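CG4930 (Drosophila melanogaster, PDB 3ISM) inhibits endonuclease G by forming a complex with the nuclease and has a predicted ribonuclease-inhibitor activity. Local coordinates at residues Trp127-Pro138 with Phe157-Phe167. The protein carries 1 engineered substitution. Numbering follows the deposited sequence.
Sequences WRDVLVKKQLGP and FYAHAGCTAPF
W127 puts its indole against the loop 157-167: with CG anti to the backbone N (chi1 170°), the ring is carried off the helix so that NE1 and the six-membered-ring edge meet the loop carbonyls. Beyond CB and CG, CD1 rests near the A161 methyl, and W127 NE1 donates to H160 O at 2.8 Å. H160 O lies close to the indole plane, while NE1 stands above the plane of that carbonyl, and C163 N reaches the same oxygen from the opposite face, within the type I' turn 160-163. C163 SG sits obliquely to the five-membered ring of W127, 3.6 Å from W127 NE1. Further along, CZ2 edges up to Y158 O, W127 CH2 approaches F157 O at 3.4 Å, and CZ3 touches F157 CE2. V132 CG2 covers one face of the indole and also meets C163 CB and Y158 CD2. Replacing W127 by an alanine is likely to leave H160 O without its indole donor and to open a gap between F157 and C163. Past the Schellman motif at Q135, Y158 OH accepts from G137 N at 2.9 Å, and a water links this hydroxyl to P138 O. P138 CD lies 3.7 Å from the F157 ring centroid, over the face, with G137 CA over the same ring. The loop before helix 168-173 thus lies against the last turns of helix 124-132, in the helical Ku C-terminal-domain-like region, while R115 of helix 104-120 hydrogen-bonds to F157 O and L131 packs on L92 of helix 81-102.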
loop_
_atom_site.group_PDB
_atom_site.type_symbol
_atom_site.label_atom_id
_atom_site.label_comp_id
_atom_site.label_asym_id
_atom_site.label_seq_id
_atom_site.Cartn_x
_atom_site.Cartn_y
_atom_site.Cartn_z
ATOM N N TRP C 127 17.255 -41.176 22.247
ATOM C CA TRP C 127 16.389 -40.334 23.073
ATOM C C TRP C 127 17.125 -39.052 23.449
ATOM O O TRP C 127 16.632 -37.973 23.180
ATOM C CB TRP C 127 15.872 -41.087 24.308
ATOM C CG TRP C 127 15.165 -40.240 25.350
ATOM C CD1 TRP C 127 15.546 -40.072 26.653
ATOM C CD2 TRP C 127 13.979 -39.445 25.178
ATOM N NE1 TRP C 127 14.674 -39.231 27.306
ATOM C CE2 TRP C 127 13.699 -38.837 26.426
ATOM C CE3 TRP C 127 13.123 -39.189 24.095
ATOM C CZ2 TRP C 127 12.603 -37.994 26.618
ATOM C CZ3 TRP C 127 12.038 -38.343 24.286
ATOM C CH2 TRP C 127 11.783 -37.762 25.538
ATOM N N ARG C 128 18.329 -39.188 23.997
ATOM C CA ARG C 128 19.125 -38.048 24.446
ATOM C C ARG C 128 19.672 -37.166 23.319
ATOM O O ARG C 128 19.548 -35.941 23.375
ATOM C CB ARG C 128 20.271 -38.512 25.347
ATOM C CG ARG C 128 19.818 -39.017 26.708
ATOM C CD ARG C 128 20.988 -39.263 27.653
ATOM N NE ARG C 128 21.893 -40.280 27.115
ATOM C CZ ARG C 128 21.944 -41.540 27.537
ATOM N NH1 ARG C 128 21.152 -41.956 28.525
ATOM N NH2 ARG C 128 22.798 -42.384 26.971
ATOM N N ASP C 129 20.265 -37.789 22.301
ATOM C CA ASP C 129 21.019 -37.055 21.275
ATOM C C ASP C 129 20.131 -36.532 20.159
ATOM O O ASP C 129 20.425 -35.502 19.556
ATOM C CB ASP C 129 22.122 -37.935 20.671
ATOM C CG ASP C 129 23.101 -38.459 21.713
ATOM O OD1 ASP C 129 23.310 -37.776 22.740
ATOM O OD2 ASP C 129 23.665 -39.561 21.497
ATOM N N VAL C 130 19.055 -37.250 19.873
ATOM C CA VAL C 130 18.172 -36.868 18.791
ATOM C C VAL C 130 16.874 -36.220 19.289
ATOM O O VAL C 130 16.685 -35.009 19.093
ATOM C CB VAL C 130 17.899 -38.036 17.802
ATOM C CG1 VAL C 130 16.997 -37.579 16.689
ATOM C CG2 VAL C 130 19.223 -38.562 17.213
ATOM N N LEU C 131 15.987 -36.991 19.924
ATOM C CA LEU C 131 14.665 -36.457 20.269
ATOM C C LEU C 131 14.736 -35.277 21.250
ATOM O O LEU C 131 14.024 -34.276 21.086
ATOM C CB LEU C 131 13.731 -37.548 20.795
ATOM C CG LEU C 131 13.377 -38.663 19.797
ATOM C CD1 LEU C 131 12.374 -39.689 20.358
ATOM C CD2 LEU C 131 12.832 -38.072 18.525
ATOM N N VAL C 132 15.592 -35.404 22.262
ATOM C CA VAL C 132 15.745 -34.370 23.277
ATOM C C VAL C 132 16.622 -33.216 22.760
ATOM O O VAL C 132 16.152 -32.070 22.677
ATOM C CB VAL C 132 16.307 -34.934 24.615
ATOM C CG1 VAL C 132 16.681 -33.807 25.573
ATOM C CG2 VAL C 132 15.306 -35.889 25.269
ATOM N N LYS C 133 17.872 -33.510 22.394
ATOM C CA LYS C 133 18.805 -32.449 22.006
ATOM C C LYS C 133 18.346 -31.639 20.794
ATOM O O LYS C 133 18.472 -30.416 20.784
ATOM C CB LYS C 133 20.210 -32.984 21.753
ATOM C CG LYS C 133 21.257 -31.875 21.775
ATOM C CD LYS C 133 22.608 -32.327 21.280
ATOM C CE LYS C 133 23.572 -31.136 21.248
ATOM N NZ LYS C 133 24.240 -31.043 19.916
ATOM N N LYS C 134 17.804 -32.312 19.781
ATOM C CA LYS C 134 17.353 -31.619 18.573
ATOM C C LYS C 134 15.933 -31.066 18.723
ATOM O O LYS C 134 15.371 -30.529 17.768
ATOM C CB LYS C 134 17.454 -32.527 17.348
ATOM C CG LYS C 134 18.890 -32.830 16.899
ATOM C CD LYS C 134 18.901 -33.751 15.663
ATOM C CE LYS C 134 20.256 -34.410 15.466
ATOM N NZ LYS C 134 21.327 -33.425 15.162
ATOM N N GLN C 135 15.376 -31.204 19.931
ATOM C CA GLN C 135 14.020 -30.740 20.264
ATOM C C GLN C 135 12.969 -31.213 19.252
ATOM O O GLN C 135 12.233 -30.403 18.669
ATOM C CB GLN C 135 13.996 -29.218 20.457
ATOM C CG GLN C 135 15.004 -28.728 21.512
ATOM C CD GLN C 135 14.944 -27.230 21.758
ATOM O OE1 GLN C 135 13.871 -26.664 21.970
ATOM N NE2 GLN C 135 16.108 -26.579 21.742
ATOM N N LEU C 136 12.907 -32.527 19.037
ATOM C CA LEU C 136 11.991 -33.083 18.032
ATOM C C LEU C 136 10.695 -33.648 18.605
ATOM O O LEU C 136 10.031 -34.471 17.976
ATOM C CB LEU C 136 12.688 -34.101 17.114
ATOM C CG LEU C 136 13.937 -33.572 16.386
ATOM C CD1 LEU C 136 14.661 -34.683 15.637
ATOM C CD2 LEU C 136 13.641 -32.372 15.459
ATOM N N GLY C 137 10.320 -33.174 19.786
ATOM C CA GLY C 137 9.049 -33.535 20.395
ATOM C C GLY C 137 7.930 -32.683 19.819
ATOM O O GLY C 137 8.067 -32.146 18.729
ATOM N N PRO C 138 6.809 -32.559 20.551
ATOM C CA PRO C 138 5.656 -31.837 20.022
ATOM C C PRO C 138 5.971 -30.424 19.517
ATOM O O PRO C 138 6.810 -29.707 20.090
ATOM C CB PRO C 138 4.698 -31.785 21.219
ATOM C CG PRO C 138 5.042 -33.005 22.014
ATOM C CD PRO C 138 6.549 -33.085 21.906
ATOM N N PHE C 157 6.878 -33.923 28.014
ATOM C CA PHE C 157 7.255 -34.892 26.990
ATOM C C PHE C 157 8.701 -35.354 27.213
ATOM O O PHE C 157 9.021 -36.533 27.072
ATOM C CB PHE C 157 7.119 -34.287 25.585
ATOM C CG PHE C 157 7.719 -35.146 24.476
ATOM C CD1 PHE C 157 6.961 -36.126 23.849
ATOM C CD2 PHE C 157 9.030 -34.955 24.058
ATOM C CE1 PHE C 157 7.510 -36.916 22.840
ATOM C CE2 PHE C 157 9.586 -35.751 23.063
ATOM C CZ PHE C 157 8.823 -36.724 22.449
ATOM N N TYR C 158 9.554 -34.396 27.573
ATOM C CA TYR C 158 10.992 -34.587 27.599
ATOM C C TYR C 158 11.512 -35.112 28.945
ATOM O O TYR C 158 12.670 -35.508 29.043
ATOM C CB TYR C 158 11.673 -33.250 27.277
ATOM C CG TYR C 158 11.485 -32.754 25.847
ATOM C CD1 TYR C 158 10.509 -31.811 25.534
ATOM C CD2 TYR C 158 12.311 -33.207 24.822
ATOM C CE1 TYR C 158 10.343 -31.345 24.216
ATOM C CE2 TYR C 158 12.165 -32.752 23.521
ATOM C CZ TYR C 158 11.185 -31.823 23.218
ATOM O OH TYR C 158 11.058 -31.395 21.916
ATOM N N ALA C 159 10.662 -35.096 29.973
ATOM C CA ALA C 159 11.069 -35.458 31.333
ATOM C C ALA C 159 11.070 -36.956 31.553
ATOM O O ALA C 159 10.303 -37.467 32.369
ATOM C CB ALA C 159 10.174 -34.781 32.368
ATOM N N HIS C 160 11.941 -37.654 30.835
ATOM C CA HIS C 160 12.044 -39.100 30.926
ATOM C C HIS C 160 13.496 -39.504 30.779
ATOM O O HIS C 160 14.241 -38.868 30.019
ATOM C CB HIS C 160 11.185 -39.769 29.842
ATOM C CG HIS C 160 9.713 -39.635 30.083
ATOM N ND1 HIS C 160 8.973 -38.585 29.584
ATOM C CD2 HIS C 160 8.858 -40.379 30.825
ATOM C CE1 HIS C 160 7.718 -38.702 29.985
ATOM N NE2 HIS C 160 7.620 -39.786 30.735
ATOM N N ALA C 161 13.880 -40.552 31.512
ATOM C CA ALA C 161 15.231 -41.135 31.459
ATOM C C ALA C 161 16.334 -40.161 31.894
ATOM O O ALA C 161 17.408 -40.104 31.296
ATOM C CB ALA C 161 15.520 -41.724 30.064
ATOM N N GLY C 162 16.055 -39.397 32.941
ATOM C CA GLY C 162 16.991 -38.388 33.428
ATOM C C GLY C 162 17.129 -37.129 32.577
ATOM O O GLY C 162 17.962 -36.282 32.877
ATOM N N CYS C 163 16.323 -36.990 31.528
ATOM C CA CYS C 163 16.387 -35.798 30.663
ATOM C C CYS C 163 15.372 -34.735 31.033
ATOM O O CYS C 163 14.393 -35.013 31.703
ATOM C CB CYS C 163 16.152 -36.174 29.204
ATOM S SG CYS C 163 17.441 -37.186 28.494
ATOM N N THR C 164 15.618 -33.509 30.580
ATOM C CA THR C 164 14.641 -32.435 30.667
ATOM C C THR C 164 14.634 -31.692 29.324
ATOM O O THR C 164 15.540 -31.873 28.501
ATOM C CB THR C 164 14.934 -31.449 31.837
ATOM O OG1 THR C 164 16.257 -30.924 31.707
ATOM C CG2 THR C 164 14.799 -32.125 33.209
ATOM N N ALA C 165 13.596 -30.902 29.082
ATOM C CA ALA C 165 13.522 -30.106 27.865
ATOM C C ALA C 165 14.694 -29.117 27.832
ATOM O O ALA C 165 14.980 -28.482 28.847
ATOM C CB ALA C 165 12.198 -29.368 27.817
ATOM N N PRO C 166 15.400 -29.011 26.684
ATOM C CA PRO C 166 16.504 -28.042 26.564
ATOM C C PRO C 166 16.036 -26.605 26.793
ATOM O O PRO C 166 16.827 -25.768 27.230
ATOM C CB PRO C 166 16.963 -28.200 25.115
ATOM C CG PRO C 166 16.501 -29.541 24.722
ATOM C CD PRO C 166 15.219 -29.776 25.440
ATOM N N PHE C 167 14.756 -26.345 26.521
ATOM C CA PHE C 167 14.161 -25.039 26.771
ATOM C C PHE C 167 13.592 -24.842 28.182
ATOM O O PHE C 167 13.016 -23.783 28.477
ATOM C CB PHE C 167 13.067 -24.758 25.749
ATOM C CG PHE C 167 11.963 -25.779 25.733
ATOM C CD1 PHE C 167 11.894 -26.719 24.724
ATOM C CD2 PHE C 167 10.978 -25.784 26.712
ATOM C CE1 PHE C 167 10.870 -27.655 24.699
ATOM C CE2 PHE C 167 9.952 -26.720 26.691
ATOM C CZ PHE C 167 9.894 -27.650 25.678
HETATM O O HOH W 1 9.112 -29.583 21.716
#